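Long-range contacts in agmatinase (Burkholderia thailandensis, PDB 4DZ4), which probably hydrolyses agmatine to putrescine and urea, using two manganese ions bound in each subunit: residues B[11-15]-B[26-32]; B[69-74]-B[134-138]. All coordinates share one frame. Numbering follows the deposited sequence.

Contact 1: B[11-15]-B[26-32]; sequences GDGAI and ENTYAGV. With EDO (1,2-ethanediol), chain Y.
One carboxylate, that of Glu26, takes hydrogen bonds from two successive backbone amides near the start of the short, weakly bonded helix 13-16: Asp12 N reaches OE1 at 2.9 Å and Gly13 N reaches OE2 at 2.9 Å. Chi1 and chi2 of Glu26, both m, fold the side chain across to those amides. Gly11 (phi/psi 94/144) has a positive phi at which a CB would jam against the preceding carbonyl O; Asp12, left-handed helical at 63/38, then turns the chain into the helix, where Ile15 N bonds Asp12 O at 3.2 Å. Asp12 (chi1 m) answers in the other direction, its OD1 accepting Val32 N at 2.8 Å. This reciprocal exchange, each segment giving one acid to the other's backbone, is characteristic of side chains bracing irregular loops. In 26-32 a type I turn, Asn27 to Ala30, closed by Ala30 N to Asn27 O at 3.0 Å, swings the chain back. CA atoms thus pair Gly11 with Glu26 (4.6 Å) and Asp12 with Gly31 (4.7 Å). Gly31 (86/157) has no room for a CB, which would strike Glu26 OE1. Water 1 accepts from Ala14 N (3.0 Å) and donates to Glu26 OE2 (2.7 Å) and Val32 O (3.0 Å). Val32 (chi1 t) also places CG1 3.9 Å from Ala14 CB and CG2 3.9 Å from Ile15 CD1. Asp12 OD2 forms a salt bridge with Arg42 of the second subunit. The contact thus joins the start of helix 13-16 to the loop leading to strand 39-40, at the subunit interface.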
ATOM      1  N   GLY B  11      -4.157  27.304  15.696  1.00 15.27           N
ATOM      2  CA  GLY B  11      -4.850  26.422  14.755  1.00 14.83           C
ATOM      3  C   GLY B  11      -5.623  27.152  13.673  1.00 14.42           C
ATOM      4  O   GLY B  11      -6.207  28.216  13.916  1.00 15.02           O
ATOM      5  N   ASP B  12      -5.621  26.582  12.475  1.00 13.57           N
ATOM      6  CA  ASP B  12      -6.478  27.023  11.359  1.00 13.21           C
ATOM      7  C   ASP B  12      -6.164  28.446  10.921  1.00 13.36           C
ATOM      8  O   ASP B  12      -7.050  29.204  10.560  1.00 13.35           O
ATOM      9  CB  ASP B  12      -7.967  26.863  11.722  1.00 13.60           C
ATOM     10  CG  ASP B  12      -8.349  25.420  11.901  1.00 13.49           C
ATOM     11  OD1 ASP B  12      -7.942  24.620  11.046  1.00 13.04           O
ATOM     12  OD2 ASP B  12      -9.074  25.105  12.868  1.00 13.95           O
ATOM     13  N   GLY B  13      -4.883  28.788  10.939  1.00 13.28           N
ATOM     14  CA  GLY B  13      -4.430  30.109  10.485  1.00 13.67           C
ATOM     15  C   GLY B  13      -4.854  30.470   9.062  1.00 13.28           C
ATOM     16  O   GLY B  13      -5.141  31.629   8.805  1.00 13.64           O
ATOM     17  N   ALA B  14      -4.929  29.480   8.160  1.00 12.83           N
ATOM     18  CA  ALA B  14      -5.300  29.702   6.765  1.00 12.57           C
ATOM     19  C   ALA B  14      -6.666  30.384   6.594  1.00 12.96           C
ATOM     20  O   ALA B  14      -6.925  31.050   5.578  1.00 13.36           O
ATOM     21  CB  ALA B  14      -5.266  28.366   6.012  1.00 11.94           C
ATOM     22  N   ILE B  15      -7.541  30.227   7.583  1.00 13.13           N
ATOM     23  CA  ILE B  15      -8.889  30.770   7.506  1.00 13.63           C
ATOM     24  C   ILE B  15      -9.162  31.832   8.581  1.00 14.59           C
ATOM     25  O   ILE B  15     -10.212  32.456   8.558  1.00 15.59           O
ATOM     26  CB  ILE B  15      -9.988  29.651   7.524  1.00 13.57           C
ATOM     27  CG1 ILE B  15      -9.999  28.855   8.856  1.00 13.78           C
ATOM     28  CG2 ILE B  15      -9.832  28.757   6.274  1.00 12.79           C
ATOM     29  CD1 ILE B  15     -11.236  27.970   9.091  1.00 13.76           C
ATOM     30  N   GLU B  26       0.202  25.779  14.640  1.00 15.96           N
ATOM     31  CA  GLU B  26      -0.667  24.662  14.240  1.00 15.44           C
ATOM     32  C   GLU B  26      -0.223  23.362  14.907  1.00 15.21           C
ATOM     33  O   GLU B  26       0.963  23.168  15.144  1.00 15.84           O
ATOM     34  CB  GLU B  26      -0.597  24.436  12.709  1.00 15.34           C
ATOM     35  CG  GLU B  26      -0.960  25.671  11.899  1.00 15.18           C
ATOM     36  CD  GLU B  26      -2.446  25.794  11.585  1.00 15.39           C
ATOM     37  OE1 GLU B  26      -3.280  24.997  12.088  1.00 15.36           O
ATOM     38  OE2 GLU B  26      -2.789  26.726  10.821  1.00 15.70           O
ATOM     39  N   ASN B  27      -1.166  22.479  15.227  1.00 14.82           N
ATOM     40  CA  ASN B  27      -0.827  21.060  15.367  1.00 14.69           C
ATOM     41  C   ASN B  27      -0.557  20.522  13.959  1.00 13.72           C
ATOM     42  O   ASN B  27      -1.367  20.696  13.055  1.00 13.26           O
ATOM     43  CB  ASN B  27      -1.942  20.290  16.080  1.00 14.89           C
ATOM     44  CG  ASN B  27      -1.925  20.514  17.592  1.00 16.20           C
ATOM     45  OD1 ASN B  27      -0.889  20.878  18.179  1.00 16.42           O
ATOM     46  ND2 ASN B  27      -3.069  20.295  18.233  1.00 16.55           N
ATOM     47  N   THR B  28       0.625  19.944  13.753  1.00 13.54           N
ATOM     48  CA  THR B  28       1.063  19.611  12.385  1.00 13.03           C
ATOM     49  C   THR B  28       0.089  18.652  11.684  1.00 12.36           C
ATOM     50  O   THR B  28      -0.104  18.739  10.467  1.00 11.81           O
ATOM     51  CB  THR B  28       2.505  19.043  12.418  1.00 13.56           C
ATOM     52  OG1 THR B  28       3.314  19.895  13.243  1.00 14.17           O
ATOM     53  CG2 THR B  28       3.122  19.014  11.011  1.00 12.63           C
ATOM     54  N   TYR B  29      -0.532  17.774  12.487  1.00 12.08           N
ATOM     55  CA  TYR B  29      -1.470  16.716  12.064  1.00 11.89           C
ATOM     56  C   TYR B  29      -2.927  17.190  11.959  1.00 11.63           C
ATOM     57  O   TYR B  29      -3.809  16.380  11.763  1.00 11.90           O
ATOM     58  CB  TYR B  29      -1.413  15.527  13.058  1.00 12.01           C
ATOM     59  CG  TYR B  29      -1.395  15.964  14.523  1.00 12.54           C
ATOM     60  CD1 TYR B  29      -2.591  16.212  15.221  1.00 12.73           C
ATOM     61  CD2 TYR B  29      -0.188  16.106  15.206  1.00 12.97           C
ATOM     62  CE1 TYR B  29      -2.575  16.590  16.563  1.00 13.56           C
ATOM     63  CE2 TYR B  29      -0.147  16.495  16.534  1.00 13.72           C
ATOM     64  CZ  TYR B  29      -1.337  16.745  17.209  1.00 14.00           C
ATOM     65  OH  TYR B  29      -1.299  17.139  18.524  1.00 15.18           O
ATOM     66  N   ALA B  30      -3.171  18.488  12.091  1.00 11.46           N
ATOM     67  CA  ALA B  30      -4.539  19.003  11.982  1.00 11.44           C
ATOM     68  C   ALA B  30      -4.510  20.367  11.298  1.00 11.22           C
ATOM     69  O   ALA B  30      -3.469  20.792  10.771  1.00 10.99           O
ATOM     70  CB  ALA B  30      -5.185  19.085  13.367  1.00 12.00           C
ATOM     71  N   GLY B  31      -5.641  21.063  11.315  1.00 11.25           N
ATOM     72  CA  GLY B  31      -5.682  22.425  10.788  1.00 11.36           C
ATOM     73  C   GLY B  31      -5.929  22.519   9.293  1.00 11.10           C
ATOM     74  O   GLY B  31      -5.637  21.585   8.545  1.00 10.86           O
ATOM     75  N   VAL B  32      -6.444  23.665   8.834  1.00 11.00           N
ATOM     76  CA  VAL B  32      -6.784  23.806   7.393  1.00 10.59           C
ATOM     77  C   VAL B  32      -5.526  23.626   6.534  1.00 10.23           C
ATOM     78  O   VAL B  32      -4.472  24.183   6.828  1.00 10.56           O
ATOM     79  CB  VAL B  32      -7.477  25.135   7.087  1.00 10.82           C
ATOM     80  CG1 VAL B  32      -7.659  25.297   5.574  1.00 10.38           C
ATOM     81  CG2 VAL B  32      -8.828  25.211   7.791  1.00 11.38           C
TER
HETATM   82  C1  EDO Y 410       2.795  24.278  11.502  1.00 29.98           C
HETATM   83  O1  EDO Y 410       2.495  25.631  11.861  1.00 36.56           O
HETATM   84  C2  EDO Y 410       3.366  23.450  12.646  1.00 27.36           C
HETATM   85  O2  EDO Y 410       2.489  22.407  13.011  1.00 26.10           O
HETATM   86  O   HOH W   1      -4.459  26.540   8.664  1.00 11.21           O

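Contact 2: B[69-74]-B[134-138]; sequences GPSAVR and TLGGD
Leu135 and Pro70 bury the most surface here, followed by Val73, where helix 69-74 lies over strand 134-136 with axes 7.2 Å apart at closest and N-to-C directions 116° apart. Leu135 (chi1 m, chi2 t) points from the strand at the helix, its CD1 4.0 Å from Val73 CG1 (chi1 t) and 4.4 Å from Arg74 CG. Pro70 stands over the strand backbone: its CB is 4.3 Å from Leu135 CB, its CG 3.5 Å from Leu135 O and its CD 3.2 Å from Gly136 O. CA atoms pair Pro70 with Leu135 (5.3 Å) and Gly69 with Gly137 (5.6 Å). Gly69 CA makes a CA-H...O contact with Gly136 O at 3.5 Å; a CB there would clash with that oxygen. No hydrogen bond crosses. A cis peptide precedes Gly137 (85/151), two residues before the manganese ligand His139. Such helix-on-strand packing beside the metal-bearing loops at strand ends is characteristic of the alpha/beta arginase fold.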
ATOM      1  N   GLY B  69      -2.582  16.087  -7.637  1.00  8.45           N
ATOM      2  CA  GLY B  69      -1.281  16.620  -7.199  1.00  8.47           C
ATOM      3  C   GLY B  69      -1.364  17.854  -6.287  1.00  8.56           C
ATOM      4  O   GLY B  69      -0.662  17.926  -5.281  1.00  9.19           O
ATOM      5  N   PRO B  70      -2.209  18.832  -6.626  1.00  8.46           N
ATOM      6  CA  PRO B  70      -2.185  20.031  -5.782  1.00  8.62           C
ATOM      7  C   PRO B  70      -2.587  19.752  -4.344  1.00  8.56           C
ATOM      8  O   PRO B  70      -1.950  20.261  -3.410  1.00  9.16           O
ATOM      9  CB  PRO B  70      -3.195  20.963  -6.477  1.00  8.66           C
ATOM     10  CG  PRO B  70      -3.075  20.574  -7.924  1.00  8.94           C
ATOM     11  CD  PRO B  70      -2.962  19.061  -7.872  1.00  8.71           C
ATOM     12  N   SER B  71      -3.624  18.925  -4.153  1.00  8.52           N
ATOM     13  CA  SER B  71      -4.046  18.583  -2.791  1.00  8.91           C
ATOM     14  C   SER B  71      -2.937  17.827  -2.070  1.00  8.64           C
ATOM     15  O   SER B  71      -2.753  17.989  -0.868  1.00  8.88           O
ATOM     16  CB  SER B  71      -5.373  17.780  -2.795  1.00  9.52           C
ATOM     17  OG  SER B  71      -5.243  16.558  -3.489  1.00 10.66           O
ATOM     18  N   ALA B  72      -2.225  16.967  -2.807  1.00  8.25           N
ATOM     19  CA  ALA B  72      -1.169  16.155  -2.189  1.00  8.11           C
ATOM     20  C   ALA B  72      -0.020  17.043  -1.728  1.00  8.03           C
ATOM     21  O   ALA B  72       0.534  16.837  -0.644  1.00  8.24           O
ATOM     22  CB  ALA B  72      -0.668  15.083  -3.159  1.00  7.67           C
ATOM     23  N   VAL B  73       0.354  18.010  -2.553  1.00  8.18           N
ATOM     24  CA  VAL B  73       1.451  18.910  -2.200  1.00  8.48           C
ATOM     25  C   VAL B  73       1.054  19.810  -1.006  1.00  8.70           C
ATOM     26  O   VAL B  73       1.858  20.008  -0.096  1.00  8.81           O
ATOM     27  CB  VAL B  73       1.915  19.738  -3.413  1.00  8.53           C
ATOM     28  CG1 VAL B  73       3.010  20.739  -2.993  1.00  9.08           C
ATOM     29  CG2 VAL B  73       2.455  18.784  -4.487  1.00  9.00           C
ATOM     30  N   ARG B  74      -0.181  20.322  -0.999  1.00  8.57           N
ATOM     31  CA  ARG B  74      -0.669  21.041   0.172  1.00  9.41           C
ATOM     32  C   ARG B  74      -0.567  20.224   1.465  1.00  9.49           C
ATOM     33  O   ARG B  74      -0.031  20.708   2.468  1.00 10.68           O
ATOM     34  CB  ARG B  74      -2.104  21.540  -0.034  1.00  8.96           C
ATOM     35  CG  ARG B  74      -2.186  22.650  -1.058  1.00  8.96           C
ATOM     36  CD  ARG B  74      -3.637  23.032  -1.251  1.00  9.22           C
ATOM     37  NE  ARG B  74      -3.796  24.179  -2.173  1.00  9.28           N
ATOM     38  CZ  ARG B  74      -4.290  24.149  -3.417  1.00  9.56           C
ATOM     39  NH1 ARG B  74      -4.774  23.025  -3.981  1.00  9.03           N
ATOM     40  NH2 ARG B  74      -4.376  25.288  -4.090  1.00  9.58           N
ATOM     41  N   THR B 134       2.791  27.740  -9.160  1.00 10.09           N
ATOM     42  CA  THR B 134       1.645  26.908  -9.509  1.00  9.68           C
ATOM     43  C   THR B 134       1.950  25.427  -9.254  1.00  9.46           C
ATOM     44  O   THR B 134       3.037  24.959  -9.558  1.00  9.48           O
ATOM     45  CB  THR B 134       1.235  27.163 -10.968  1.00  9.54           C
ATOM     46  OG1 THR B 134       1.034  28.578 -11.156  1.00  9.89           O
ATOM     47  CG2 THR B 134      -0.098  26.456 -11.305  1.00  9.27           C
ATOM     48  N   LEU B 135       0.984  24.726  -8.670  1.00  9.39           N
ATOM     49  CA  LEU B 135       1.137  23.291  -8.348  1.00  9.11           C
ATOM     50  C   LEU B 135       0.320  22.517  -9.371  1.00  8.89           C
ATOM     51  O   LEU B 135      -0.878  22.779  -9.515  1.00  8.92           O
ATOM     52  CB  LEU B 135       0.591  23.011  -6.946  1.00  9.52           C
ATOM     53  CG  LEU B 135       1.172  23.880  -5.823  1.00 10.13           C
ATOM     54  CD1 LEU B 135       0.530  23.556  -4.452  1.00 10.57           C
ATOM     55  CD2 LEU B 135       2.695  23.717  -5.791  1.00 10.33           C
ATOM     56  N   GLY B 136       0.962  21.566 -10.058  1.00  8.56           N
ATOM     57  CA  GLY B 136       0.271  20.699 -10.984  1.00  9.11           C
ATOM     58  C   GLY B 136      -0.253  19.426 -10.292  1.00  9.09           C
ATOM     59  O   GLY B 136       0.001  19.200  -9.123  1.00  9.50           O
ATOM     60  N   GLY B 137      -0.953  18.544 -11.016  1.00  9.30           N
ATOM     61  CA  GLY B 137      -1.276  18.725 -12.428  1.00  9.05           C
ATOM     62  C   GLY B 137      -0.134  18.251 -13.325  1.00  8.95           C
ATOM     63  O   GLY B 137       1.057  18.288 -12.962  1.00  8.65           O
ATOM     64  N   ASP B 138      -0.508  17.810 -14.514  1.00  9.20           N
ATOM     65  CA  ASP B 138       0.498  17.334 -15.469  1.00  9.21           C
ATOM     66  C   ASP B 138       1.224  18.489 -16.160  1.00  9.02           C
ATOM     67  O   ASP B 138       0.831  19.661 -16.043  1.00  8.45           O
ATOM     68  CB  ASP B 138      -0.081  16.267 -16.428  1.00  9.62           C
ATOM     69  CG  ASP B 138      -0.972  16.864 -17.549  1.00 10.63           C
ATOM     70  OD1 ASP B 138      -0.568  17.874 -18.181  1.00 11.09           O
ATOM     71  OD2 ASP B 138      -2.049  16.264 -17.837  1.00 10.43           O
TER

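In the fold
Both contacts are buried, but in different settings: the centre of contact 2 is about 9 Å, and that of contact 1 about 23 Å, from the centre of the chain, contact 1 being at the interface with the second subunit. They share no helix or strand. Contact 1 ties together two parts of the N-terminal region through acid-to-amide bonds and a water, whereas contact 2 sets a helix on the central parallel sheet through apolar side chains and close glycine backbones. Their centres are 19 Å apart and their nearest atoms about 7 Å, without touching. Contact 2 has Gly137 about 11 Å from a bound manganese ion; contact 1 lies away from that site, with several residues bonded to the second subunit.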